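CRISPR-associated endonuclease Cas3-HD (Methanocaldococcus jannaschii, PDB 3S4L) cleaves single-stranded DNA in a magnesium-dependent manner, and single-stranded RNA without added cations, as the HD-domain nuclease of CRISPR interference. Local coordinates at residues Glu143-Lys148 / Phe187-Ser192; Ala117-Leu122 / Gly209-Pro214; Leu10-Gln15 / Ile68-Lys73; Asp158-Ile163 / Gly168-Asp173. All blocks are in the same frame, centred on the assembly; numbering follows the deposited sequence.

Contact 1 (Glu143-Lys148 / Phe187-Ser192)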
loop_
_atom_site.group_PDB
_atom_site.type_symbol
_atom_site.label_atom_id
_atom_site.label_comp_id
_atom_site.label_asym_id
_atom_site.label_seq_id
_atom_site.Cartn_x
_atom_site.Cartn_y
_atom_site.Cartn_z
ATOM N N GLU A 143 11.820 -15.269 -6.245
ATOM C CA GLU A 143 12.640 -14.762 -7.346
ATOM C C GLU A 143 12.089 -13.442 -7.928
ATOM O O GLU A 143 12.818 -12.454 -8.076
ATOM C CB GLU A 143 12.764 -15.810 -8.441
ATOM C CG GLU A 143 13.620 -15.326 -9.598
ATOM C CD GLU A 143 13.991 -16.443 -10.564
ATOM O OE1 GLU A 143 13.461 -17.566 -10.421
ATOM O OE2 GLU A 143 14.822 -16.196 -11.455
ATOM N N VAL A 144 10.796 -13.446 -8.252
ATOM C CA VAL A 144 10.118 -12.265 -8.763
ATOM C C VAL A 144 10.206 -11.102 -7.785
ATOM O O VAL A 144 10.438 -9.965 -8.202
ATOM C CB VAL A 144 8.635 -12.551 -9.094
ATOM C CG1 VAL A 144 7.948 -11.269 -9.530
ATOM C CG2 VAL A 144 8.546 -13.618 -10.179
ATOM N N VAL A 145 10.014 -11.363 -6.489
ATOM C CA VAL A 145 10.256 -10.302 -5.504
ATOM C C VAL A 145 11.652 -9.706 -5.705
ATOM O O VAL A 145 11.795 -8.491 -5.794
ATOM C CB VAL A 145 10.113 -10.774 -4.047
ATOM C CG1 VAL A 145 10.624 -9.681 -3.092
ATOM C CG2 VAL A 145 8.651 -11.137 -3.737
ATOM N N LEU A 146 12.669 -10.561 -5.808
ATOM C CA LEU A 146 14.030 -10.078 -6.015
ATOM C C LEU A 146 14.163 -9.282 -7.312
ATOM O O LEU A 146 14.922 -8.318 -7.385
ATOM C CB LEU A 146 15.056 -11.231 -6.010
ATOM C CG LEU A 146 15.288 -12.026 -4.720
ATOM C CD1 LEU A 146 16.271 -13.132 -5.012
ATOM C CD2 LEU A 146 15.809 -11.143 -3.600
ATOM N N ASP A 147 13.460 -9.708 -8.348
ATOM C CA ASP A 147 13.431 -8.946 -9.590
ATOM C C ASP A 147 12.840 -7.535 -9.366
ATOM O O ASP A 147 13.356 -6.530 -9.867
ATOM C CB ASP A 147 12.579 -9.692 -10.638
ATOM C CG ASP A 147 13.280 -10.927 -11.205
ATOM O OD1 ASP A 147 14.512 -11.053 -11.018
ATOM O OD2 ASP A 147 12.603 -11.764 -11.855
ATOM N N LYS A 148 11.754 -7.467 -8.607
ATOM C CA LYS A 148 10.985 -6.230 -8.542
ATOM C C LYS A 148 11.561 -5.249 -7.531
ATOM O O LYS A 148 11.162 -4.086 -7.469
ATOM C CB LYS A 148 9.509 -6.520 -8.260
ATOM C CG LYS A 148 8.779 -7.277 -9.377
ATOM C CD LYS A 148 7.400 -7.751 -8.857
ATOM C CE LYS A 148 6.460 -8.193 -9.978
ATOM N NZ LYS A 148 5.033 -8.144 -9.507
ATOM N N PHE A 187 10.372 -9.158 4.062
ATOM C CA PHE A 187 8.944 -8.976 4.297
ATOM C C PHE A 187 8.102 -9.404 3.109
ATOM O O PHE A 187 7.147 -10.164 3.260
ATOM C CB PHE A 187 8.583 -7.530 4.654
ATOM C CG PHE A 187 7.104 -7.318 4.761
ATOM C CD1 PHE A 187 6.416 -7.725 5.887
ATOM C CD2 PHE A 187 6.396 -6.762 3.718
ATOM C CE1 PHE A 187 5.047 -7.559 5.974
ATOM C CE2 PHE A 187 5.041 -6.592 3.802
ATOM C CZ PHE A 187 4.362 -6.994 4.933
ATOM N N VAL A 188 8.438 -8.904 1.927
ATOM C CA VAL A 188 7.645 -9.219 0.742
ATOM C C VAL A 188 7.648 -10.718 0.385
ATOM O O VAL A 188 6.605 -11.288 0.068
ATOM C CB VAL A 188 8.064 -8.377 -0.477
ATOM C CG1 VAL A 188 7.167 -8.717 -1.655
ATOM C CG2 VAL A 188 7.997 -6.876 -0.135
ATOM N N ILE A 189 8.811 -11.357 0.444
ATOM C CA ILE A 189 8.866 -12.798 0.242
ATOM C C ILE A 189 7.920 -13.489 1.216
ATOM O O ILE A 189 7.080 -14.302 0.815
ATOM C CB ILE A 189 10.304 -13.339 0.441
ATOM C CG1 ILE A 189 11.195 -12.895 -0.716
ATOM C CG2 ILE A 189 10.305 -14.870 0.556
ATOM C CD1 ILE A 189 12.660 -13.204 -0.510
ATOM N N GLU A 190 8.052 -13.150 2.498
ATOM C CA GLU A 190 7.208 -13.727 3.543
ATOM C C GLU A 190 5.732 -13.477 3.252
ATOM O O GLU A 190 4.876 -14.298 3.578
ATOM C CB GLU A 190 7.586 -13.151 4.914
ATOM C CG GLU A 190 7.206 -14.032 6.095
ATOM C CD GLU A 190 7.494 -13.381 7.443
ATOM O OE1 GLU A 190 7.355 -14.072 8.482
ATOM O OE2 GLU A 190 7.853 -12.180 7.466
ATOM N N MET A 191 5.432 -12.344 2.629
ATOM C CA MET A 191 4.056 -12.024 2.275
ATOM C C MET A 191 3.556 -12.865 1.117
ATOM O O MET A 191 2.492 -13.467 1.189
ATOM C CB MET A 191 3.946 -10.548 1.895
ATOM C CG MET A 191 3.803 -9.633 3.088
ATOM S SD MET A 191 2.077 -9.282 3.438
ATOM C CE MET A 191 1.743 -8.125 2.093
ATOM N N SER A 192 4.341 -12.881 0.045
ATOM C CA SER A 192 3.991 -13.558 -1.197
ATOM C C SER A 192 3.750 -15.034 -0.974
ATOM O O SER A 192 2.911 -15.641 -1.638
ATOM C CB SER A 192 5.124 -13.382 -2.202
ATOM O OG SER A 192 5.524 -12.027 -2.239
#
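V145 sends both of its methyls into the face of the helix that carries V188, I189 and S192, and it is the one residue of 143-148 through which the two helices really meet. Its CG2 lies 3.5 Å from CG1 of V188 and 3.6 Å from OG of S192, while CG1 of V145 is 4.0 Å from CG1 of I189. The torsion of V145 explains this fork: CG1 stands anti to the backbone N (chi1 170°) and CG2 beside it, so that the two methyls straddle V188, CG1 leaning to I189 and CG2 to S192. A beta-branched valine is short and stiff, and suits a place where the helix backbones come close, here 6.4 Å between CA of V145 and CA of I189. S192 can line such an apolar patch because its hydroxyl is already satisfied within its own helix: OG donates to O of V188 at 2.7 Å, from above the carbonyl plane, and the same oxygen also takes the backbone N-H of S192.

The other flank is loose. I189 is partly exposed and touches V145 through CG1, and L146 turns only its end in this direction, without contact. E143 and D147 lie on the solvent face of their turn, as suits charged residues.

The segments run broadly antiparallel, their directions 142° apart, and their short axes approach to 9.5 Å. V188 also packs on M121 of helix 110-121 and L93 of helix 91-107; K148 reaches L93 as well, so both helices of this mainly helical domain rest on helix 91-107.

Contact 2 (Ala117-Leu122 / Gly209-Pro214)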
loop_
_atom_site.group_PDB
_atom_site.type_symbol
_atom_site.label_atom_id
_atom_site.label_comp_id
_atom_site.label_asym_id
_atom_site.label_seq_id
_atom_site.Cartn_x
_atom_site.Cartn_y
_atom_site.Cartn_z
ATOM N N ALA A 117 -1.992 -4.778 3.695
ATOM C CA ALA A 117 -0.723 -4.726 2.977
ATOM C C ALA A 117 -0.789 -5.487 1.651
ATOM O O ALA A 117 -0.226 -5.051 0.641
ATOM C CB ALA A 117 0.414 -5.270 3.852
ATOM N N LEU A 118 -1.470 -6.629 1.668
ATOM C CA LEU A 118 -1.670 -7.442 0.474
ATOM C C LEU A 118 -2.502 -6.699 -0.570
ATOM O O LEU A 118 -2.240 -6.790 -1.761
ATOM C CB LEU A 118 -2.371 -8.753 0.848
ATOM C CG LEU A 118 -2.575 -9.779 -0.270
ATOM C CD1 LEU A 118 -1.240 -10.104 -0.942
ATOM C CD2 LEU A 118 -3.218 -11.034 0.297
ATOM N N THR A 119 -3.506 -5.960 -0.114
ATOM C CA THR A 119 -4.330 -5.182 -1.022
ATOM C C THR A 119 -3.446 -4.153 -1.712
ATOM O O THR A 119 -3.525 -3.949 -2.933
ATOM C CB THR A 119 -5.447 -4.461 -0.250
ATOM O OG1 THR A 119 -6.291 -5.435 0.368
ATOM C CG2 THR A 119 -6.270 -3.597 -1.188
ATOM N N VAL A 120 -2.604 -3.508 -0.907
ATOM C CA VAL A 120 -1.668 -2.518 -1.396
ATOM C C VAL A 120 -0.620 -3.136 -2.349
ATOM O O VAL A 120 -0.232 -2.523 -3.348
ATOM C CB VAL A 120 -0.970 -1.821 -0.227
ATOM C CG1 VAL A 120 0.344 -1.199 -0.700
ATOM C CG2 VAL A 120 -1.898 -0.763 0.396
ATOM N N MET A 121 -0.172 -4.349 -2.031
ATOM C CA MET A 121 0.818 -5.047 -2.839
ATOM C C MET A 121 0.198 -5.432 -4.179
ATOM O O MET A 121 0.885 -5.665 -5.168
ATOM C CB MET A 121 1.299 -6.303 -2.104
ATOM C CG MET A 121 2.654 -6.853 -2.586
ATOM S SD MET A 121 2.978 -8.523 -1.982
ATOM C CE MET A 121 3.638 -8.186 -0.362
ATOM N N LEU A 122 -1.121 -5.481 -4.214
ATOM C CA LEU A 122 -1.818 -5.933 -5.401
ATOM C C LEU A 122 -2.673 -4.813 -5.992
ATOM O O LEU A 122 -3.556 -5.083 -6.789
ATOM C CB LEU A 122 -2.711 -7.139 -5.050
ATOM C CG LEU A 122 -2.123 -8.561 -5.049
ATOM C CD1 LEU A 122 -0.725 -8.637 -4.459
ATOM C CD2 LEU A 122 -3.052 -9.553 -4.338
ATOM N N GLY A 209 -10.256 -8.008 -3.462
ATOM C CA GLY A 209 -11.048 -7.433 -4.533
ATOM C C GLY A 209 -12.002 -6.377 -4.018
ATOM O O GLY A 209 -12.191 -5.343 -4.648
ATOM N N THR A 210 -12.587 -6.628 -2.850
ATOM C CA THR A 210 -13.510 -5.676 -2.212
ATOM C C THR A 210 -12.800 -4.406 -1.728
ATOM O O THR A 210 -13.301 -3.298 -1.913
ATOM C CB THR A 210 -14.223 -6.330 -0.994
ATOM O OG1 THR A 210 -14.799 -7.583 -1.384
ATOM C CG2 THR A 210 -15.312 -5.422 -0.431
ATOM N N LEU A 211 -11.644 -4.560 -1.089
ATOM C CA LEU A 211 -10.929 -3.390 -0.587
ATOM C C LEU A 211 -10.380 -2.578 -1.756
ATOM O O LEU A 211 -10.282 -1.352 -1.681
ATOM C CB LEU A 211 -9.804 -3.792 0.380
ATOM C CG LEU A 211 -10.203 -4.654 1.588
ATOM C CD1 LEU A 211 -9.019 -4.896 2.523
ATOM C CD2 LEU A 211 -11.334 -4.033 2.342
ATOM N N LEU A 212 -10.030 -3.270 -2.836
ATOM C CA LEU A 212 -9.477 -2.631 -4.031
ATOM C C LEU A 212 -10.378 -1.555 -4.694
ATOM O O LEU A 212 -9.906 -0.454 -5.012
ATOM C CB LEU A 212 -9.108 -3.711 -5.053
ATOM C CG LEU A 212 -7.654 -3.830 -5.505
ATOM C CD1 LEU A 212 -6.766 -2.913 -4.672
ATOM C CD2 LEU A 212 -7.169 -5.294 -5.455
ATOM N N LEU A 213 -11.661 -1.863 -4.899
ATOM C CA LEU A 213 -12.554 -0.960 -5.653
ATOM C C LEU A 213 -12.479 0.500 -5.233
ATOM O O LEU A 213 -12.273 1.382 -6.065
ATOM C CB LEU A 213 -14.009 -1.408 -5.574
ATOM C CG LEU A 213 -14.584 -2.342 -6.635
ATOM C CD1 LEU A 213 -14.757 -3.758 -6.076
ATOM C CD2 LEU A 213 -15.914 -1.793 -7.127
ATOM N N PRO A 214 -12.658 0.768 -3.936
ATOM C CA PRO A 214 -12.704 2.172 -3.517
ATOM C C PRO A 214 -11.388 2.897 -3.816
ATOM O O PRO A 214 -11.413 4.097 -4.130
ATOM C CB PRO A 214 -12.964 2.082 -2.005
ATOM C CG PRO A 214 -13.501 0.676 -1.775
ATOM C CD PRO A 214 -12.813 -0.159 -2.802
#
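This is a buried, wholly van der Waals contact between the C-terminal end of helix 110-121 and the last helix of the model, 204-215, close to the middle of the fold and just ahead of the metal ligands H123 and H124. T119 carries it, facing the other helix and meeting two leucines. Its OG1 touches L211 alone, 3.5 Å from CD1 of that residue, whereas its CG2 is 3.6 Å from CD1 of L212 and also lies against CB of L211. With OG1 beside the backbone N (chi1 -62°), the hydroxyl can turn back to I115 O of its own helix and hydrogen-bond there, which explains how a polar atom tolerates a leucine methyl against it. Threonine suits the place for that reason: it packs like a valine while paying for its oxygen locally.

The side chain of L211 lies roughly perpendicular to that of T119, while L212 runs alongside it, pointing the other way. L212 reaches further along: its CD2 comes to 3.9 Å from O of L122, the residue at which the chain leaves the helix. Leucine has the length to bridge from the helix body to this exit.

L212 also packs on H123, and V120 O hydrogen-bonds to ND1 of that histidine. The arrangement is therefore a second shell to the metal centre of an HD-type phosphohydrolase, in which a helix end delivers consecutive histidines to the metal.

Contact 3 (Leu10-Gln15 / Ile68-Lys73)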
loop_
_atom_site.group_PDB
_atom_site.type_symbol
_atom_site.label_atom_id
_atom_site.label_comp_id
_atom_site.label_asym_id
_atom_site.label_seq_id
_atom_site.Cartn_x
_atom_site.Cartn_y
_atom_site.Cartn_z
ATOM N N LEU A 10 7.071 13.451 -5.903
ATOM C CA LEU A 10 6.079 13.458 -6.983
ATOM C C LEU A 10 5.255 12.174 -7.110
ATOM O O LEU A 10 5.777 11.071 -6.918
ATOM C CB LEU A 10 6.757 13.781 -8.326
ATOM C CG LEU A 10 7.330 15.196 -8.484
ATOM C CD1 LEU A 10 7.907 15.432 -9.881
ATOM C CD2 LEU A 10 6.255 16.252 -8.176
ATOM N N ALA A 11 3.962 12.331 -7.418
ATOM C CA ALA A 11 3.112 11.203 -7.792
ATOM C C ALA A 11 3.184 11.050 -9.308
ATOM O O ALA A 11 3.202 9.932 -9.834
ATOM C CB ALA A 11 1.648 11.425 -7.337
ATOM N N PHE A 12 3.213 12.194 -9.995
ATOM C CA PHE A 12 3.353 12.276 -11.448
ATOM C C PHE A 12 4.167 13.519 -11.759
ATOM O O PHE A 12 4.272 14.417 -10.917
ATOM C CB PHE A 12 1.989 12.426 -12.133
ATOM C CG PHE A 12 0.974 11.421 -11.696
ATOM C CD1 PHE A 12 0.912 10.177 -12.298
ATOM C CD2 PHE A 12 0.073 11.721 -10.685
ATOM C CE1 PHE A 12 -0.036 9.242 -11.893
ATOM C CE2 PHE A 12 -0.874 10.791 -10.273
ATOM C CZ PHE A 12 -0.929 9.550 -10.881
ATOM N N LYS A 13 4.708 13.590 -12.973
ATOM C CA LYS A 13 5.468 14.760 -13.405
ATOM C C LYS A 13 4.770 16.053 -12.981
ATOM O O LYS A 13 5.423 16.999 -12.532
ATOM C CB LYS A 13 5.656 14.736 -14.925
ATOM C CG LYS A 13 7.043 15.122 -15.393
ATOM C CD LYS A 13 7.399 14.361 -16.664
ATOM C CE LYS A 13 8.883 14.448 -16.994
ATOM N NZ LYS A 13 9.229 15.710 -17.710
ATOM N N ASN A 14 3.445 16.079 -13.115
ATOM C CA ASN A 14 2.648 17.263 -12.776
ATOM C C ASN A 14 2.319 17.415 -11.289
ATOM O O ASN A 14 2.136 18.530 -10.789
ATOM C CB ASN A 14 1.315 17.251 -13.539
ATOM C CG ASN A 14 1.478 17.484 -15.031
ATOM O OD1 ASN A 14 2.256 18.340 -15.468
ATOM N ND2 ASN A 14 0.731 16.726 -15.826
ATOM N N GLN A 15 2.236 16.299 -10.576
ATOM C CA GLN A 15 1.526 16.304 -9.307
ATOM C C GLN A 15 2.366 15.803 -8.131
ATOM O O GLN A 15 2.977 14.727 -8.204
ATOM C CB GLN A 15 0.257 15.448 -9.459
ATOM C CG GLN A 15 -0.855 15.746 -8.475
ATOM C CD GLN A 15 -2.150 15.001 -8.799
ATOM O OE1 GLN A 15 -2.175 14.101 -9.647
ATOM N NE2 GLN A 15 -3.232 15.379 -8.123
ATOM N N ILE A 68 2.905 5.046 -1.415
ATOM C CA ILE A 68 4.036 5.560 -0.648
ATOM C C ILE A 68 5.352 5.049 -1.244
ATOM O O ILE A 68 6.375 5.730 -1.168
ATOM C CB ILE A 68 3.928 5.245 0.866
ATOM C CG1 ILE A 68 4.852 6.160 1.666
ATOM C CG2 ILE A 68 4.233 3.786 1.124
ATOM C CD1 ILE A 68 4.792 7.619 1.201
ATOM N N GLY A 69 5.300 3.878 -1.883
ATOM C CA GLY A 69 6.456 3.303 -2.561
ATOM C C GLY A 69 7.031 4.235 -3.623
ATOM O O GLY A 69 8.197 4.097 -4.029
ATOM N N LYS A 70 6.218 5.190 -4.080
ATOM C CA LYS A 70 6.713 6.187 -5.025
ATOM C C LYS A 70 7.766 7.107 -4.400
ATOM O O LYS A 70 8.544 7.748 -5.112
ATOM C CB LYS A 70 5.567 7.011 -5.625
ATOM C CG LYS A 70 4.688 6.253 -6.629
ATOM C CD LYS A 70 3.557 7.166 -7.181
ATOM C CE LYS A 70 2.648 6.453 -8.188
ATOM N NZ LYS A 70 1.805 7.436 -8.966
ATOM N N ALA A 71 7.782 7.202 -3.075
ATOM C CA ALA A 71 8.812 8.014 -2.438
ATOM C C ALA A 71 10.172 7.301 -2.418
ATOM O O ALA A 71 11.098 7.774 -1.767
ATOM C CB ALA A 71 8.398 8.447 -1.029
ATOM N N SER A 72 10.288 6.177 -3.134
ATOM C CA SER A 72 11.601 5.536 -3.364
ATOM C C SER A 72 12.433 6.447 -4.250
ATOM O O SER A 72 11.911 6.999 -5.221
ATOM C CB SER A 72 11.447 4.184 -4.073
ATOM O OG SER A 72 10.658 3.274 -3.317
ATOM N N LYS A 73 13.715 6.614 -3.930
ATOM C CA LYS A 73 14.575 7.474 -4.735
ATOM C C LYS A 73 14.535 7.133 -6.226
ATOM O O LYS A 73 14.464 8.027 -7.072
ATOM C CB LYS A 73 16.002 7.488 -4.194
ATOM C CG LYS A 73 16.052 8.083 -2.804
ATOM C CD LYS A 73 17.443 8.460 -2.405
ATOM C CE LYS A 73 18.123 7.324 -1.678
ATOM N NZ LYS A 73 19.535 7.692 -1.315
#
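A buried lysine, K70, spends its ammonium group on a loop carbonyl and an aromatic ring together. NZ donates to O of A11 at 3.0 Å, approaching 27° out of the carbonyl plane, and it also sits over one face of the F12 ring, 4.2 Å from the centroid and 26° off the ring normal, a cation-pi contact. The closest ring atom, CE1 of F12, is 3.9 Å from NZ. K70 manages the distance by stretching out fully beyond CG, with chi2 and chi3 both at 180°, so that its methylenes run past the A11 backbone, CD coming to 3.8 Å from A11 O. A lysine suits the gap: its four methylenes span from the 3-10 turn to the loop and end in a cation.

The loop is shaped to receive it. A11 and F12 both give their N-H groups to O of Q15, a classic beta bulge, at the corner where the chain turns. The A11 methyl turns away and packs on L17 and H20, presenting its backbone to K70, and F12, itself exposed, meets H20 edge-to-face.

On the other side, S72 OG holds the turn by donating to O of G69 at 2.7 Å. K70 also makes a long, weak ion pair with OD1 of D67, and its side chain is about 5 Å from a bound calcium ion. The contact thus ties the N-terminal loop to the turn following the metal-binding aspartate of the HD motif, at the rim of the nuclease's metal site.

Contact 4 (Asp158-Ile163 / Gly168-Asp173)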
loop_
_atom_site.group_PDB
_atom_site.type_symbol
_atom_site.label_atom_id
_atom_site.label_comp_id
_atom_site.label_asym_id
_atom_site.label_seq_id
_atom_site.Cartn_x
_atom_site.Cartn_y
_atom_site.Cartn_z
ATOM N N ASP A 158 13.420 13.313 2.594
ATOM C CA ASP A 158 12.280 13.878 3.311
ATOM C C ASP A 158 11.349 12.813 3.906
ATOM O O ASP A 158 10.377 13.152 4.572
ATOM C CB ASP A 158 11.441 14.782 2.384
ATOM C CG ASP A 158 12.217 15.982 1.845
ATOM O OD1 ASP A 158 13.326 16.280 2.348
ATOM O OD2 ASP A 158 11.701 16.644 0.915
ATOM N N PHE A 159 11.651 11.537 3.682
ATOM C CA PHE A 159 10.663 10.466 3.874
ATOM C C PHE A 159 9.877 10.480 5.185
ATOM O O PHE A 159 8.642 10.480 5.171
ATOM C CB PHE A 159 11.292 9.084 3.697
ATOM C CG PHE A 159 10.310 7.967 3.865
ATOM C CD1 PHE A 159 9.219 7.859 3.005
ATOM C CD2 PHE A 159 10.457 7.037 4.895
ATOM C CE1 PHE A 159 8.292 6.828 3.155
ATOM C CE2 PHE A 159 9.533 5.998 5.060
ATOM C CZ PHE A 159 8.448 5.890 4.182
ATOM N N GLU A 160 10.597 10.443 6.306
ATOM C CA GLU A 160 9.989 10.449 7.630
ATOM C C GLU A 160 8.993 11.598 7.771
ATOM O O GLU A 160 7.860 11.399 8.212
ATOM C CB GLU A 160 11.071 10.534 8.710
ATOM C CG GLU A 160 10.608 11.136 10.038
ATOM C CD GLU A 160 9.754 10.189 10.862
ATOM O OE1 GLU A 160 8.726 9.694 10.343
ATOM O OE2 GLU A 160 10.112 9.946 12.037
ATOM N N ASP A 161 9.427 12.796 7.386
ATOM C CA ASP A 161 8.564 13.966 7.409
ATOM C C ASP A 161 7.339 13.756 6.518
ATOM O O ASP A 161 6.206 14.019 6.934
ATOM C CB ASP A 161 9.345 15.224 7.014
ATOM C CG ASP A 161 8.684 15.994 5.890
ATOM O OD1 ASP A 161 7.659 16.659 6.152
ATOM O OD2 ASP A 161 9.193 15.936 4.749
ATOM N N LEU A 162 7.565 13.250 5.306
ATOM C CA LEU A 162 6.466 12.924 4.395
ATOM C C LEU A 162 5.422 12.028 5.053
ATOM O O LEU A 162 4.223 12.294 4.947
ATOM C CB LEU A 162 6.981 12.272 3.111
ATOM C CG LEU A 162 5.879 11.785 2.166
ATOM C CD1 LEU A 162 5.100 12.958 1.596
ATOM C CD2 LEU A 162 6.452 10.934 1.037
ATOM N N ILE A 163 5.875 10.976 5.734
ATOM C CA ILE A 163 4.956 10.057 6.404
ATOM C C ILE A 163 4.172 10.780 7.487
ATOM O O ILE A 163 2.980 10.563 7.649
ATOM C CB ILE A 163 5.679 8.864 7.040
ATOM C CG1 ILE A 163 6.135 7.885 5.962
ATOM C CG2 ILE A 163 4.750 8.143 8.004
ATOM C CD1 ILE A 163 5.001 7.269 5.173
ATOM N N GLY A 168 0.546 11.175 10.222
ATOM C CA GLY A 168 0.606 11.847 11.504
ATOM C C GLY A 168 1.555 11.273 12.535
ATOM O O GLY A 168 1.515 11.678 13.697
ATOM N N TYR A 169 2.400 10.328 12.141
ATOM C CA TYR A 169 3.467 9.908 13.044
ATOM C C TYR A 169 4.668 9.224 12.389
ATOM O O TYR A 169 4.828 9.261 11.167
ATOM C CB TYR A 169 2.934 9.099 14.228
ATOM C CG TYR A 169 2.072 7.930 13.866
ATOM C CD1 TYR A 169 2.581 6.640 13.885
ATOM C CD2 TYR A 169 0.747 8.110 13.505
ATOM C CE1 TYR A 169 1.791 5.555 13.556
ATOM C CE2 TYR A 169 -0.055 7.033 13.169
ATOM C CZ TYR A 169 0.473 5.759 13.199
ATOM O OH TYR A 169 -0.314 4.683 12.868
ATOM N N SER A 170 5.505 8.609 13.224
ATOM C CA SER A 170 6.911 8.374 12.892
ATOM C C SER A 170 7.295 6.920 12.645
ATOM O O SER A 170 7.218 6.088 13.553
ATOM C CB SER A 170 7.773 8.947 14.028
ATOM O OG SER A 170 9.158 8.839 13.771
ATOM N N ILE A 171 7.730 6.626 11.418
ATOM C CA ILE A 171 8.283 5.306 11.092
ATOM C C ILE A 171 9.640 5.083 11.765
ATOM O O ILE A 171 10.274 4.047 11.569
ATOM C CB ILE A 171 8.431 5.058 9.565
ATOM C CG1 ILE A 171 8.768 6.360 8.823
ATOM C CG2 ILE A 171 7.176 4.407 9.002
ATOM C CD1 ILE A 171 10.227 6.764 8.958
ATOM N N GLY A 172 10.095 6.066 12.533
ATOM C CA GLY A 172 11.211 5.849 13.427
ATOM C C GLY A 172 10.703 4.990 14.568
ATOM O O GLY A 172 11.260 3.930 14.865
ATOM N N ASP A 173 9.614 5.443 15.188
ATOM C CA ASP A 173 9.017 4.764 16.334
ATOM C C ASP A 173 8.502 3.348 16.050
ATOM O O ASP A 173 8.059 2.666 16.972
#
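I171 reaches back against the helix that precedes it, touching F159, E160 and I163 through CG1 and CD1. CG1 of I171 stands 3.9 Å from CE2 of F159 and 4.2 Å from CG1 of I163, both of these side chains lying roughly perpendicular to it. I163 contributes a second branch to the loop backbone: its CG2, anti to the backbone N, lies 3.4 Å from O of Y169. A branched isoleucine fills such a corner well, since it gives I163 two arms, CG1 towards I171 and CG2 towards the Y169 carbonyl. The F159 ring is braced from within its own helix by CG1 of I163, 3.5 Å above one face and towards its rim.

E160 forms the polar flank. Its chain leaves the helix extended and then bends at chi2 (75°), bringing the carboxylate back to the loop, where OE1 takes a weak hydrogen bond from N of I171 at 3.4 Å. E160 also adds to the apolar contact, its CB lying 3.9 Å from CD1 of I171. S170 lies beside this carboxylate, but the positions of its hydroxyl and of OE2 are doubtful.

Further out, F159 and I163 both pack on I68, and I171 lies on Y98 and I102 of helix 91-107. G168, the first residue to leave the helix, has positive phi (90°), a conformation glycine adopts easily, and it lets the chain reverse. The whole is a helix C-terminus ended by glycine, with the outgoing loop folded back along the helix on the flank of the HD domain.

Overall arrangement
All four contacts lie in one HD domain built mainly of helices. Contact 3 closes first along the chain; contact 2 spans the widest interval of the later part, enclosing contact 1, which in turn encloses contact 4. Two pairs touch directly. Contacts 1 and 2, with centres about 17 Å apart, meet where M191 and V188 pack on M121, joining helices 110-121 and 181-197. Contacts 3 and 4, centres about 16 Å apart, meet through I68 and A71 against helix 159-167. Contacts 2 and 3, centres about 20 Å apart, adjoin metal ligands, D67 and H91 beside contact 3, H123 and H124 beside contact 2, so the two approach the metal centre from different sides of the fold.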